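Local atomic coordinates of acetoacetate decarboxylase (Sphingomonas wittichii, PDB entry 5UPB), a protein that is an acetoacetate decarboxylase-like lyase that probably acts on carbonyl substrates. Residues 100-106 and 120-126. Residue numbers count along the deposited sequence, not the author numbering.
Sequences PAFVWVD and PKKIGAI
A beta-alpha-beta unit sets two strands side by side in parallel, and residues 100-106 and 120-126 illustrate the principle. P100 O meets P120 CD at 3.2 Å before a classic beta bulge, in which A101 (phi/psi -59/-51) and F102 both face L86 of strand 80-92, turns the chain. From V103 the backbone is extended, its strand running at 40° to 121-123, with V103, W104 and V105 in register with K121, K122 and I123. V103 N gives a weak bond to P120 O (3.3 Å); beyond it the parallel ladder alternates, K122 N to V103 O, V105 N to K122 O and G124 N to V105 O, each 2.9 Å. W104 (m, chi2 -96°) shares a face with K122, CD1 lying 3.8 Å from K122 CB, and both polar ends reach E227. On the other face V105 (p) places CG1 4.0 Å from K121 CD and 4.3 Å from I123 CD1. At D106 the pairing with 120-126 has ended; D106 OD2, hydrogen-bonded to N82 ND2, also accepts from a water to which I126 N donates, 2.8 Å from each. Helix 108-116 connects the strands and packs L111 on V105, K121 and I123, while strand 80-92 flanks 100-106 antiparallel and supplies E83, the salt-bridge partner of K121.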
ATOM      1  N   PRO A 100      -5.671  -2.300  25.504  1.00 30.40           N
ATOM      2  CA  PRO A 100      -5.822  -2.576  24.056  1.00 27.90           C
ATOM      3  C   PRO A 100      -4.813  -3.627  23.576  1.00 29.23           C
ATOM      4  O   PRO A 100      -3.775  -3.332  22.995  1.00 34.60           O
ATOM      5  CB  PRO A 100      -5.603  -1.195  23.432  1.00 33.94           C
ATOM      6  CG  PRO A 100      -4.614  -0.548  24.364  1.00 35.52           C
ATOM      7  CD  PRO A 100      -4.873  -1.090  25.754  1.00 42.54           C
ATOM      8  N   ALA A 101      -5.180  -4.895  23.782  1.00 34.01           N
ATOM      9  CA  ALA A 101      -4.257  -6.023  23.571  1.00 34.40           C
ATOM     10  C   ALA A 101      -3.743  -6.088  22.143  1.00 34.01           C
ATOM     11  O   ALA A 101      -2.546  -6.267  21.922  1.00 30.96           O
ATOM     12  CB  ALA A 101      -4.960  -7.334  23.913  1.00 38.90           C
ATOM     13  N   PHE A 102      -4.646  -6.052  21.163  1.00 29.01           N
ATOM     14  CA  PHE A 102      -4.277  -6.154  19.756  1.00 32.45           C
ATOM     15  C   PHE A 102      -4.728  -4.884  19.044  1.00 31.74           C
ATOM     16  O   PHE A 102      -5.932  -4.624  18.958  1.00 28.85           O
ATOM     17  CB  PHE A 102      -4.933  -7.359  19.073  1.00 29.96           C
ATOM     18  CG  PHE A 102      -4.668  -8.691  19.728  1.00 32.69           C
ATOM     19  CD1 PHE A 102      -3.613  -8.880  20.576  1.00 39.65           C
ATOM     20  CD2 PHE A 102      -5.507  -9.749  19.466  1.00 33.25           C
ATOM     21  CE1 PHE A 102      -3.396 -10.113  21.160  1.00 36.80           C
ATOM     22  CE2 PHE A 102      -5.304 -10.965  20.051  1.00 31.32           C
ATOM     23  CZ  PHE A 102      -4.240 -11.141  20.897  1.00 31.12           C
ATOM     24  N   VAL A 103      -3.780  -4.167  18.450  1.00 25.11           N
ATOM     25  CA  VAL A 103      -4.032  -2.946  17.695  1.00 25.46           C
ATOM     26  C   VAL A 103      -3.265  -3.017  16.384  1.00 27.75           C
ATOM     27  O   VAL A 103      -2.088  -3.403  16.369  1.00 27.74           O
ATOM     28  CB  VAL A 103      -3.594  -1.704  18.487  1.00 29.15           C
ATOM     29  CG1 VAL A 103      -3.940  -0.403  17.725  1.00 31.51           C
ATOM     30  CG2 VAL A 103      -4.236  -1.718  19.864  1.00 32.71           C
ATOM     31  N   TRP A 104      -3.930  -2.642  15.284  1.00 24.42           N
ATOM     32  CA  TRP A 104      -3.306  -2.508  13.970  1.00 25.20           C
ATOM     33  C   TRP A 104      -3.562  -1.087  13.476  1.00 30.47           C
ATOM     34  O   TRP A 104      -4.690  -0.591  13.571  1.00 28.21           O
ATOM     35  CB  TRP A 104      -3.854  -3.544  12.956  1.00 25.00           C
ATOM     36  CG  TRP A 104      -3.660  -5.000  13.372  1.00 30.00           C
ATOM     37  CD1 TRP A 104      -2.630  -5.846  12.987  1.00 31.66           C
ATOM     38  CD2 TRP A 104      -4.503  -5.774  14.244  1.00 28.01           C
ATOM     39  NE1 TRP A 104      -2.806  -7.085  13.557  1.00 27.04           N
ATOM     40  CE2 TRP A 104      -3.940  -7.065  14.337  1.00 30.19           C
ATOM     41  CE3 TRP A 104      -5.680  -5.501  14.950  1.00 26.77           C
ATOM     42  CZ2 TRP A 104      -4.504  -8.076  15.104  1.00 33.06           C
ATOM     43  CZ3 TRP A 104      -6.251  -6.519  15.712  1.00 30.42           C
ATOM     44  CH2 TRP A 104      -5.648  -7.799  15.774  1.00 32.03           C
ATOM     45  N   VAL A 105      -2.506  -0.428  12.986  1.00 26.95           N
ATOM     46  CA  VAL A 105      -2.555   0.954  12.535  1.00 21.13           C
ATOM     47  C   VAL A 105      -1.846   0.990  11.190  1.00 29.40           C
ATOM     48  O   VAL A 105      -1.064   0.091  10.850  1.00 27.76           O
ATOM     49  CB  VAL A 105      -1.918   1.914  13.594  1.00 24.97           C
ATOM     50  CG1 VAL A 105      -0.402   1.684  13.741  1.00 26.14           C
ATOM     51  CG2 VAL A 105      -2.175   3.362  13.266  1.00 36.55           C
ATOM     52  N   ASP A 106      -2.100   2.036  10.402  1.00 26.13           N
ATOM     53  CA  ASP A 106      -1.480   2.067   9.072  1.00 28.49           C
ATOM     54  C   ASP A 106      -0.443   3.170   8.900  1.00 25.46           C
ATOM     55  O   ASP A 106      -0.082   3.482   7.767  1.00 29.14           O
ATOM     56  CB  ASP A 106      -2.521   2.140   7.951  1.00 26.42           C
ATOM     57  CG  ASP A 106      -3.410   3.371   8.022  1.00 26.76           C
ATOM     58  OD1 ASP A 106      -3.123   4.260   8.819  1.00 27.76           O
ATOM     59  OD2 ASP A 106      -4.353   3.464   7.204  1.00 30.68           O
ATOM     60  N   PRO A 120       0.206  -1.949  22.392  1.00 30.72           N
ATOM     61  CA  PRO A 120       0.805  -2.900  21.438  1.00 33.24           C
ATOM     62  C   PRO A 120       0.203  -2.729  20.053  1.00 33.80           C
ATOM     63  O   PRO A 120      -0.984  -3.002  19.854  1.00 39.23           O
ATOM     64  CB  PRO A 120       0.453  -4.270  22.040  1.00 34.90           C
ATOM     65  CG  PRO A 120      -0.023  -4.007  23.418  1.00 43.22           C
ATOM     66  CD  PRO A 120      -0.637  -2.635  23.376  1.00 32.54           C
ATOM     67  N   LYS A 121       1.016  -2.246  19.087  1.00 33.37           N
ATOM     68  CA  LYS A 121       0.517  -1.990  17.733  1.00 28.27           C
ATOM     69  C   LYS A 121       1.365  -2.684  16.660  1.00 30.53           C
ATOM     70  O   LYS A 121       2.594  -2.691  16.725  1.00 30.55           O
ATOM     71  CB  LYS A 121       0.480  -0.480  17.397  1.00 29.09           C
ATOM     72  CG  LYS A 121      -0.339   0.391  18.378  1.00 26.94           C
ATOM     73  CD  LYS A 121      -0.642   1.738  17.755  1.00 26.93           C
ATOM     74  CE  LYS A 121      -1.438   2.636  18.749  1.00 28.30           C
ATOM     75  NZ  LYS A 121      -1.833   3.896  18.065  1.00 30.34           N
ATOM     76  N   LYS A 122       0.689  -3.202  15.642  1.00 27.75           N
ATOM     77  CA  LYS A 122       1.300  -3.667  14.402  1.00 29.56           C
ATOM     78  C   LYS A 122       0.800  -2.790  13.255  1.00 26.32           C
ATOM     79  O   LYS A 122      -0.131  -1.974  13.416  1.00 25.80           O
ATOM     80  CB  LYS A 122       0.932  -5.125  14.146  1.00 29.28           C
ATOM     81  CG  LYS A 122       1.473  -6.100  15.213  1.00 30.26           C
ATOM     82  CD  LYS A 122       1.034  -7.545  14.892  1.00 28.07           C
ATOM     83  CE  LYS A 122       1.550  -8.500  15.886  1.00 33.07           C
ATOM     84  NZ  LYS A 122       0.970  -9.886  15.661  1.00 34.81           N
ATOM     85  N   ILE A 123       1.419  -2.960  12.087  1.00 26.68           N
ATOM     86  CA  ILE A 123       0.972  -2.287  10.881  1.00 24.28           C
ATOM     87  C   ILE A 123       0.003  -3.195  10.149  1.00 34.09           C
ATOM     88  O   ILE A 123       0.313  -4.363   9.865  1.00 29.97           O
ATOM     89  CB  ILE A 123       2.132  -1.937   9.946  1.00 24.06           C
ATOM     90  CG1 ILE A 123       3.076  -0.912  10.566  1.00 27.38           C
ATOM     91  CG2 ILE A 123       1.525  -1.456   8.575  1.00 27.78           C
ATOM     92  CD1 ILE A 123       2.425   0.473  10.756  1.00 27.62           C
ATOM     93  N   GLY A 124      -1.150  -2.644   9.785  1.00 30.93           N
ATOM     94  CA  GLY A 124      -2.081  -3.341   8.923  1.00 32.34           C
ATOM     95  C   GLY A 124      -2.670  -2.389   7.907  1.00 29.16           C
ATOM     96  O   GLY A 124      -2.323  -1.217   7.856  1.00 29.03           O
ATOM     97  N   ALA A 125      -3.574  -2.915   7.103  1.00 26.63           N
ATOM     98  CA  ALA A 125      -4.376  -2.098   6.204  1.00 29.52           C
ATOM     99  C   ALA A 125      -5.760  -2.035   6.825  1.00 29.04           C
ATOM    100  O   ALA A 125      -6.308  -3.073   7.202  1.00 28.03           O
ATOM    101  CB  ALA A 125      -4.423  -2.716   4.796  1.00 35.20           C
ATOM    102  N   ILE A 126      -6.269  -0.833   7.038  1.00 26.51           N
ATOM    103  CA  ILE A 126      -7.511  -0.620   7.779  1.00 25.84           C
ATOM    104  C   ILE A 126      -8.384   0.347   7.005  1.00 29.37           C
ATOM    105  O   ILE A 126      -7.913   1.403   6.584  1.00 28.66           O
ATOM    106  CB  ILE A 126      -7.263  -0.042   9.185  1.00 25.18           C
ATOM    107  CG1 ILE A 126      -6.361  -0.978   9.996  1.00 29.14           C
ATOM    108  CG2 ILE A 126      -8.598   0.160   9.915  1.00 24.25           C
ATOM    109  CD1 ILE A 126      -4.951  -0.481  10.106  1.00 28.69           C
TER
HETATM  110  O   HOH W   1      -4.817   1.163   5.644  1.00 27.12           O